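Local coordinates for Lmo1076 protein (Listeria monocytogenes serovar 1/2a, PDB 3FI7) that hydrolyses peptidoglycan as a virulence-associated, autoinhibited autolysin of the GH73 N-acetylglucosaminidase family, represented here by its catalytic domain, at residues Q30-N35 and Y177-Y182; M55-A59 and L120-A124. All blocks are in the same frame, centred on the assembly; numbering follows the deposited sequence.

Contact 1 (Q30-N35 and Y177-Y182); sequences QQTFIN and YNLTQY
Residues 30-35 form one and a half turns near the start of helix 29-47. Residues 177-182, packed on them, follow the last helix of the GH73-type domain, 166-176, leaving it through a Schellman motif with Asn178 at positive phi (phi 43°, psi 55°) as C-prime residue, and then make a 3-10 turn from Leu179 to Tyr182. The closest CA atoms, of Gln31 and Tyr177, are 7.8 Å from each other. Apolar contact centres on Ile34 (m, t), whose CD1 lies 3.6 Å from Tyr177 CD1 and 4.0 Å from Leu179 CD2, while its CG2 is 4.0 Å from Tyr182 CE2. Tyr177 (chi1 m) reaches along the helix until its OH is 3.5 Å from Gln30 CB; its ring also meets that of Trp65. The polar bridge is made by water. Gln31 (t, p) gives NE2 to Asn35 OD1 at 2.9 Å, one helical turn on. Water 1 joins Gln31 OE1 (2.8 Å) to Tyr177 O (3.0 Å), and water 2 joins Gln31 NE2 (3.0 Å), Tyr177 O (3.2 Å) and Tyr182 OH (3.2 Å). With no direct hydrogen bond between the segments, the C-terminal end of this catalytic fragment is held to the helix by an apolar patch around Ile34 and a hydrated polar border.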
ATOM      1  N   GLN A  30       4.991  10.769  -5.866  1.00 28.65           N
ATOM      2  CA  GLN A  30       5.138   9.713  -4.855  1.00 30.65           C
ATOM      3  C   GLN A  30       4.551  10.158  -3.517  1.00 34.42           C
ATOM      4  O   GLN A  30       3.774   9.434  -2.883  1.00 30.50           O
ATOM      5  CB  GLN A  30       6.612   9.320  -4.648  1.00 29.52           C
ATOM      6  CG  GLN A  30       7.329   8.715  -5.860  1.00 31.11           C
ATOM      7  CD  GLN A  30       8.016   9.750  -6.746  1.00 32.63           C
ATOM      8  OE1 GLN A  30       7.476  10.822  -7.011  1.00 33.45           O
ATOM      9  NE2 GLN A  30       9.207   9.415  -7.226  1.00 34.65           N
ATOM     10  N   GLN A  31       4.936  11.357  -3.091  1.00 30.80           N
ATOM     11  CA  GLN A  31       4.504  11.897  -1.805  1.00 32.04           C
ATOM     12  C   GLN A  31       3.009  12.198  -1.855  1.00 29.44           C
ATOM     13  O   GLN A  31       2.279  11.978  -0.887  1.00 32.21           O
ATOM     14  CB  GLN A  31       5.301  13.162  -1.461  1.00 28.05           C
ATOM     15  CG  GLN A  31       4.986  13.755  -0.092  1.00 32.04           C
ATOM     16  CD  GLN A  31       5.416  12.845   1.049  1.00 36.59           C
ATOM     17  OE1 GLN A  31       6.585  12.463   1.157  1.00 33.29           O
ATOM     18  NE2 GLN A  31       4.469  12.493   1.905  1.00 28.80           N
ATOM     19  N   THR A  32       2.554  12.680  -3.006  1.00 27.83           N
ATOM     20  CA  THR A  32       1.138  12.980  -3.191  1.00 30.68           C
ATOM     21  C   THR A  32       0.300  11.707  -3.088  1.00 34.17           C
ATOM     22  O   THR A  32      -0.796  11.715  -2.513  1.00 34.05           O
ATOM     23  CB  THR A  32       0.897  13.673  -4.532  1.00 34.45           C
ATOM     24  OG1 THR A  32       1.478  14.978  -4.481  1.00 39.35           O
ATOM     25  CG2 THR A  32      -0.604  13.778  -4.850  1.00 26.69           C
ATOM     26  N   PHE A  33       0.823  10.608  -3.622  1.00 29.58           N
ATOM     27  CA  PHE A  33       0.128   9.332  -3.495  1.00 34.41           C
ATOM     28  C   PHE A  33       0.011   8.917  -2.027  1.00 32.04           C
ATOM     29  O   PHE A  33      -1.076   8.590  -1.555  1.00 32.70           O
ATOM     30  CB  PHE A  33       0.809   8.226  -4.309  1.00 35.22           C
ATOM     31  CG  PHE A  33       0.233   6.867  -4.054  1.00 35.84           C
ATOM     32  CD1 PHE A  33       0.850   5.995  -3.174  1.00 30.38           C
ATOM     33  CD2 PHE A  33      -0.959   6.479  -4.658  1.00 33.39           C
ATOM     34  CE1 PHE A  33       0.308   4.739  -2.926  1.00 35.96           C
ATOM     35  CE2 PHE A  33      -1.506   5.228  -4.410  1.00 32.65           C
ATOM     36  CZ  PHE A  33      -0.870   4.357  -3.545  1.00 28.10           C
ATOM     37  N   ILE A  34       1.127   8.930  -1.305  1.00 31.58           N
ATOM     38  CA  ILE A  34       1.082   8.659   0.131  1.00 29.74           C
ATOM     39  C   ILE A  34       0.080   9.580   0.843  1.00 30.85           C
ATOM     40  O   ILE A  34      -0.775   9.110   1.585  1.00 30.81           O
ATOM     41  CB  ILE A  34       2.463   8.802   0.771  1.00 28.29           C
ATOM     42  CG1 ILE A  34       3.374   7.653   0.324  1.00 32.12           C
ATOM     43  CG2 ILE A  34       2.345   8.854   2.292  1.00 23.29           C
ATOM     44  CD1 ILE A  34       4.861   8.004   0.348  1.00 30.36           C
ATOM     45  N   ASN A  35       0.171  10.885   0.591  1.00 31.39           N
ATOM     46  CA  ASN A  35      -0.720  11.846   1.241  1.00 29.03           C
ATOM     47  C   ASN A  35      -2.186  11.508   0.992  1.00 35.07           C
ATOM     48  O   ASN A  35      -3.026  11.744   1.844  1.00 33.20           O
ATOM     49  CB  ASN A  35      -0.437  13.275   0.765  1.00 25.08           C
ATOM     50  CG  ASN A  35       0.970  13.751   1.118  1.00 26.77           C
ATOM     51  OD1 ASN A  35       1.652  13.163   1.961  1.00 26.35           O
ATOM     52  ND2 ASN A  35       1.409  14.817   0.460  1.00 28.58           N
ATOM     53  N   TYR A 177      10.348   7.262   3.082  1.00 31.33           N
ATOM     54  CA  TYR A 177       9.271   8.241   3.219  1.00 30.50           C
ATOM     55  C   TYR A 177       8.789   8.422   4.671  1.00 32.33           C
ATOM     56  O   TYR A 177       7.738   9.031   4.899  1.00 32.14           O
ATOM     57  CB  TYR A 177       8.107   7.907   2.263  1.00 30.27           C
ATOM     58  CG  TYR A 177       8.506   8.067   0.814  1.00 32.40           C
ATOM     59  CD1 TYR A 177       8.240   9.248   0.125  1.00 29.64           C
ATOM     60  CD2 TYR A 177       9.192   7.059   0.145  1.00 30.35           C
ATOM     61  CE1 TYR A 177       8.625   9.411  -1.197  1.00 28.30           C
ATOM     62  CE2 TYR A 177       9.583   7.215  -1.181  1.00 30.54           C
ATOM     63  CZ  TYR A 177       9.302   8.389  -1.845  1.00 32.29           C
ATOM     64  OH  TYR A 177       9.700   8.547  -3.154  1.00 30.55           O
ATOM     65  N   ASN A 178       9.577   7.921   5.631  1.00 30.90           N
ATOM     66  CA  ASN A 178       9.223   7.923   7.058  0.50 30.83           C
ATOM     67  C   ASN A 178       7.763   7.538   7.284  1.00 36.03           C
ATOM     68  O   ASN A 178       6.996   8.260   7.926  1.00 38.81           O
ATOM     69  CB  ASN A 178       9.544   9.264   7.733  0.50 30.26           C
ATOM     70  CG  ASN A 178       9.671   9.146   9.254  0.50 40.54           C
ATOM     71  OD1 ASN A 178       9.784   8.046   9.799  0.50 43.60           O
ATOM     72  ND2 ASN A 178       9.657  10.284   9.942  0.50 40.36           N
ATOM     73  N   LEU A 179       7.382   6.375   6.764  1.00 32.04           N
ATOM     74  CA  LEU A 179       5.995   5.937   6.885  1.00 30.82           C
ATOM     75  C   LEU A 179       5.601   5.558   8.319  1.00 29.88           C
ATOM     76  O   LEU A 179       4.418   5.446   8.625  1.00 31.93           O
ATOM     77  CB  LEU A 179       5.683   4.816   5.891  1.00 32.38           C
ATOM     78  CG  LEU A 179       5.900   5.206   4.423  1.00 32.41           C
ATOM     79  CD1 LEU A 179       5.535   4.046   3.484  1.00 25.17           C
ATOM     80  CD2 LEU A 179       5.093   6.465   4.076  1.00 22.02           C
ATOM     81  N   THR A 180       6.583   5.381   9.202  1.00 27.65           N
ATOM     82  CA  THR A 180       6.262   5.078  10.600  1.00 35.10           C
ATOM     83  C   THR A 180       5.569   6.239  11.325  1.00 33.46           C
ATOM     84  O   THR A 180       4.964   6.034  12.371  1.00 38.08           O
ATOM     85  CB  THR A 180       7.490   4.605  11.416  1.00 35.83           C
ATOM     86  OG1 THR A 180       8.556   5.544  11.271  1.00 40.55           O
ATOM     87  CG2 THR A 180       7.964   3.241  10.936  1.00 35.18           C
ATOM     88  N   GLN A 181       5.643   7.444  10.765  1.00 27.98           N
ATOM     89  CA  GLN A 181       4.945   8.593  11.343  1.00 37.61           C
ATOM     90  C   GLN A 181       3.456   8.285  11.478  1.00 37.35           C
ATOM     91  O   GLN A 181       2.773   8.833  12.340  1.00 34.17           O
ATOM     92  CB  GLN A 181       5.140   9.856  10.486  1.00 29.95           C
ATOM     93  CG  GLN A 181       4.277   9.897   9.214  1.00 33.60           C
ATOM     94  CD  GLN A 181       4.624  11.073   8.313  1.00 40.98           C
ATOM     95  OE1 GLN A 181       4.012  12.145   8.400  1.00 30.02           O
ATOM     96  NE2 GLN A 181       5.621  10.882   7.446  1.00 30.36           N
ATOM     97  N   TYR A 182       2.961   7.394  10.626  1.00 35.08           N
ATOM     98  CA  TYR A 182       1.538   7.068  10.603  1.00 26.79           C
ATOM     99  C   TYR A 182       1.171   5.945  11.573  1.00 32.65           C
ATOM    100  O   TYR A 182      -0.007   5.689  11.798  1.00 31.85           O
ATOM    101  CB  TYR A 182       1.093   6.705   9.178  1.00 25.76           C
ATOM    102  CG  TYR A 182       1.370   7.791   8.157  1.00 28.27           C
ATOM    103  CD1 TYR A 182       0.671   9.004   8.187  1.00 28.71           C
ATOM    104  CD2 TYR A 182       2.335   7.617   7.176  1.00 27.42           C
ATOM    105  CE1 TYR A 182       0.928  10.010   7.260  1.00 27.11           C
ATOM    106  CE2 TYR A 182       2.612   8.625   6.245  1.00 23.43           C
ATOM    107  CZ  TYR A 182       1.900   9.812   6.291  1.00 31.61           C
ATOM    108  OH  TYR A 182       2.172  10.801   5.379  1.00 31.03           O
TER
HETATM  109  O   HOH W   1       7.942  11.623   3.406  1.00 30.71           O
HETATM  110  O   HOH W   2       5.048  10.579   4.104  1.00 48.29           O

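Contact 2 (M55-A59 and L120-A124); sequences MIAQA and LEDNA
Two helices of the lysozyme-like, GH73-type catalytic domain cross here in a buried contact: 55-59 belongs to helix 52-63 and 120-124 to helix 116-129. Both segments are regular alpha-helix, as the bonds Ala59 N to Met55 O (2.9 Å) and Ala124 N to Leu120 O (3.0 Å) reflect. Their axes run at 117° and come no nearer than 11.1 Å, a wide spacing that long side chains must fill; the nearest CA atoms, of Ala59 and Leu120, are 7.7 Å apart.

The main bump is Met55. Its first two chi angles are t, so the chain extends straight across the gap before chi3 (m) turns the methyl into a hollow on the other helix. There CE sits 3.5 Å from Leu120 O, 3.5 Å from Asn123 OD1 and 3.6 Å from Ala124 CB, with the small Ala124 leaving room for it. Leu120 (m, t) fills space in the reverse direction: its CD2 reaches back to lie 3.9 Å from Met55 SD and 4.2 Å from Ala59 CB, one helical turn further along, where the short alanine side chain admits it. Cys45 and Leu44 of helix 29-47 touch Met55 and Leu120, respectively, extending the apolar packing.

A polar pair borders this packing. Gln58 NE2 is bound by Tyr166 OH, leaving OE1 directed to the neighbouring helix, where Asn123 (chi1 t) meets it. Asn123 ND2 donates to Gln58 OE1 at 3.3 Å with an N-H...O angle of 162°, and water 3 donates to both Gln58 OE1 (2.7 Å) and Asn123 OD1 (2.9 Å).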
ATOM      1  N   MET A  55       0.830  -1.001   5.201  1.00 26.46           N
ATOM      2  CA  MET A  55      -0.249  -0.881   4.219  1.00 35.50           C
ATOM      3  C   MET A  55       0.046   0.165   3.137  1.00 36.92           C
ATOM      4  O   MET A  55      -0.204  -0.057   1.947  1.00 33.94           O
ATOM      5  CB  MET A  55      -1.576  -0.543   4.903  1.00 32.26           C
ATOM      6  CG  MET A  55      -2.732  -0.395   3.911  1.00 41.89           C
ATOM      7  SD  MET A  55      -4.315   0.064   4.662  1.00 49.30           S
ATOM      8  CE  MET A  55      -4.938  -1.544   5.143  1.00 40.01           C
ATOM      9  N   ILE A  56       0.564   1.314   3.559  1.00 28.19           N
ATOM     10  CA  ILE A  56       0.863   2.384   2.621  1.00 31.28           C
ATOM     11  C   ILE A  56       2.001   1.942   1.705  1.00 29.11           C
ATOM     12  O   ILE A  56       1.946   2.155   0.501  1.00 34.84           O
ATOM     13  CB  ILE A  56       1.219   3.702   3.352  1.00 29.04           C
ATOM     14  CG1 ILE A  56      -0.002   4.235   4.105  1.00 30.14           C
ATOM     15  CG2 ILE A  56       1.734   4.735   2.372  1.00 26.31           C
ATOM     16  CD1 ILE A  56       0.343   5.169   5.260  1.00 33.90           C
ATOM     17  N   ALA A  57       3.024   1.312   2.275  1.00 29.81           N
ATOM     18  CA  ALA A  57       4.137   0.809   1.465  1.00 31.94           C
ATOM     19  C   ALA A  57       3.663  -0.251   0.468  1.00 33.62           C
ATOM     20  O   ALA A  57       4.064  -0.241  -0.694  1.00 33.45           O
ATOM     21  CB  ALA A  57       5.230   0.253   2.346  1.00 28.97           C
ATOM     22  N   GLN A  58       2.799  -1.156   0.916  1.00 30.15           N
ATOM     23  CA  GLN A  58       2.241  -2.158   0.013  1.00 31.37           C
ATOM     24  C   GLN A  58       1.449  -1.511  -1.108  1.00 33.48           C
ATOM     25  O   GLN A  58       1.582  -1.903  -2.267  1.00 33.14           O
ATOM     26  CB  GLN A  58       1.350  -3.158   0.755  1.00 29.29           C
ATOM     27  CG  GLN A  58       2.097  -4.318   1.351  1.00 29.09           C
ATOM     28  CD  GLN A  58       1.188  -5.500   1.626  1.00 38.61           C
ATOM     29  OE1 GLN A  58       0.335  -5.445   2.511  1.00 36.91           O
ATOM     30  NE2 GLN A  58       1.369  -6.581   0.870  1.00 33.06           N
ATOM     31  N   ALA A  59       0.633  -0.513  -0.770  1.00 33.17           N
ATOM     32  CA  ALA A  59      -0.194   0.132  -1.785  1.00 32.94           C
ATOM     33  C   ALA A  59       0.665   0.799  -2.842  1.00 31.30           C
ATOM     34  O   ALA A  59       0.352   0.714  -4.022  1.00 34.27           O
ATOM     35  CB  ALA A  59      -1.151   1.130  -1.171  1.00 26.76           C
ATOM     36  N   LEU A 120      -8.120  -0.430  -0.102  1.00 32.30           N
ATOM     37  CA  LEU A 120      -7.320  -0.557   1.118  1.00 35.74           C
ATOM     38  C   LEU A 120      -7.993  -1.491   2.125  1.00 37.44           C
ATOM     39  O   LEU A 120      -7.332  -2.307   2.767  1.00 38.72           O
ATOM     40  CB  LEU A 120      -7.063   0.810   1.759  1.00 28.33           C
ATOM     41  CG  LEU A 120      -6.207   1.767   0.924  1.00 37.26           C
ATOM     42  CD1 LEU A 120      -6.435   3.221   1.345  1.00 34.68           C
ATOM     43  CD2 LEU A 120      -4.721   1.387   0.994  1.00 28.21           C
ATOM     44  N   GLU A 121      -9.308  -1.379   2.259  1.00 36.35           N
ATOM     45  CA  GLU A 121     -10.021  -2.217   3.215  1.00 40.69           C
ATOM     46  C   GLU A 121      -9.925  -3.706   2.847  1.00 41.76           C
ATOM     47  O   GLU A 121      -9.793  -4.559   3.731  1.00 39.78           O
ATOM     48  CB  GLU A 121     -11.479  -1.778   3.370  1.00 33.46           C
ATOM     49  CG  GLU A 121     -12.253  -2.622   4.382  1.00 42.26           C
ATOM     50  CD  GLU A 121     -13.356  -1.850   5.095  1.00 59.12           C
ATOM     51  OE1 GLU A 121     -13.820  -0.825   4.546  1.00 63.90           O
ATOM     52  OE2 GLU A 121     -13.758  -2.271   6.207  1.00 58.29           O
ATOM     53  N   ASP A 122      -9.983  -4.011   1.552  1.00 35.59           N
ATOM     54  CA  ASP A 122      -9.789  -5.385   1.093  1.00 36.98           C
ATOM     55  C   ASP A 122      -8.430  -5.933   1.505  1.00 35.89           C
ATOM     56  O   ASP A 122      -8.333  -7.082   1.925  1.00 40.68           O
ATOM     57  CB  ASP A 122      -9.974  -5.515  -0.424  1.00 47.42           C
ATOM     58  CG  ASP A 122     -11.266  -6.243  -0.799  1.00 78.30           C
ATOM     59  OD1 ASP A 122     -11.311  -6.831  -1.906  1.00 88.13           O
ATOM     60  OD2 ASP A 122     -12.229  -6.236   0.008  1.00 79.46           O
ATOM     61  N   ASN A 123      -7.387  -5.109   1.385  1.00 31.72           N
ATOM     62  CA  ASN A 123      -6.046  -5.510   1.805  1.00 34.26           C
ATOM     63  C   ASN A 123      -6.026  -5.789   3.303  1.00 39.81           C
ATOM     64  O   ASN A 123      -5.435  -6.772   3.749  1.00 46.77           O
ATOM     65  CB  ASN A 123      -5.003  -4.446   1.415  1.00 26.86           C
ATOM     66  CG  ASN A 123      -3.657  -4.638   2.119  1.00 35.66           C
ATOM     67  OD1 ASN A 123      -3.377  -3.996   3.134  1.00 41.08           O
ATOM     68  ND2 ASN A 123      -2.816  -5.503   1.574  1.00 35.77           N
ATOM     69  N   ALA A 124      -6.691  -4.934   4.073  1.00 31.70           N
ATOM     70  CA  ALA A 124      -6.761  -5.112   5.526  1.00 41.13           C
ATOM     71  C   ALA A 124      -7.508  -6.397   5.889  1.00 41.05           C
ATOM     72  O   ALA A 124      -7.095  -7.136   6.779  1.00 37.42           O
ATOM     73  CB  ALA A 124      -7.426  -3.911   6.182  1.00 34.18           C
TER
HETATM   74  O   HOH W   3      -0.805  -3.970   4.445  1.00 37.12           O

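In the fold
Helix 52-63 is the common element: contact 2 uses residues 55-59 to meet helix 116-129, while other faces of the same turns meet both segments of contact 1. The two contact centres are 13 Å apart, and the join is van der Waals packing, largely between apolar side chains and partly against the backbone of helix 52-63. Ile56 CG2 lies 3.9 Å from Ile34 CG1, Ile56 CD1 is 3.7 Å from Tyr182 CD2, Leu179 CD1 is 3.9 Å from Ala57 N, and Phe33 CZ is 3.9 Å from Ala59 O. The centre of contact 2, a buried helix crossing, lies about 4 Å from the centre of the chain; that of the partly buried contact 1, about 10 Å. Contact 1 brings the C-terminal end of the fragment back to helix 29-47, across 141 intervening residues.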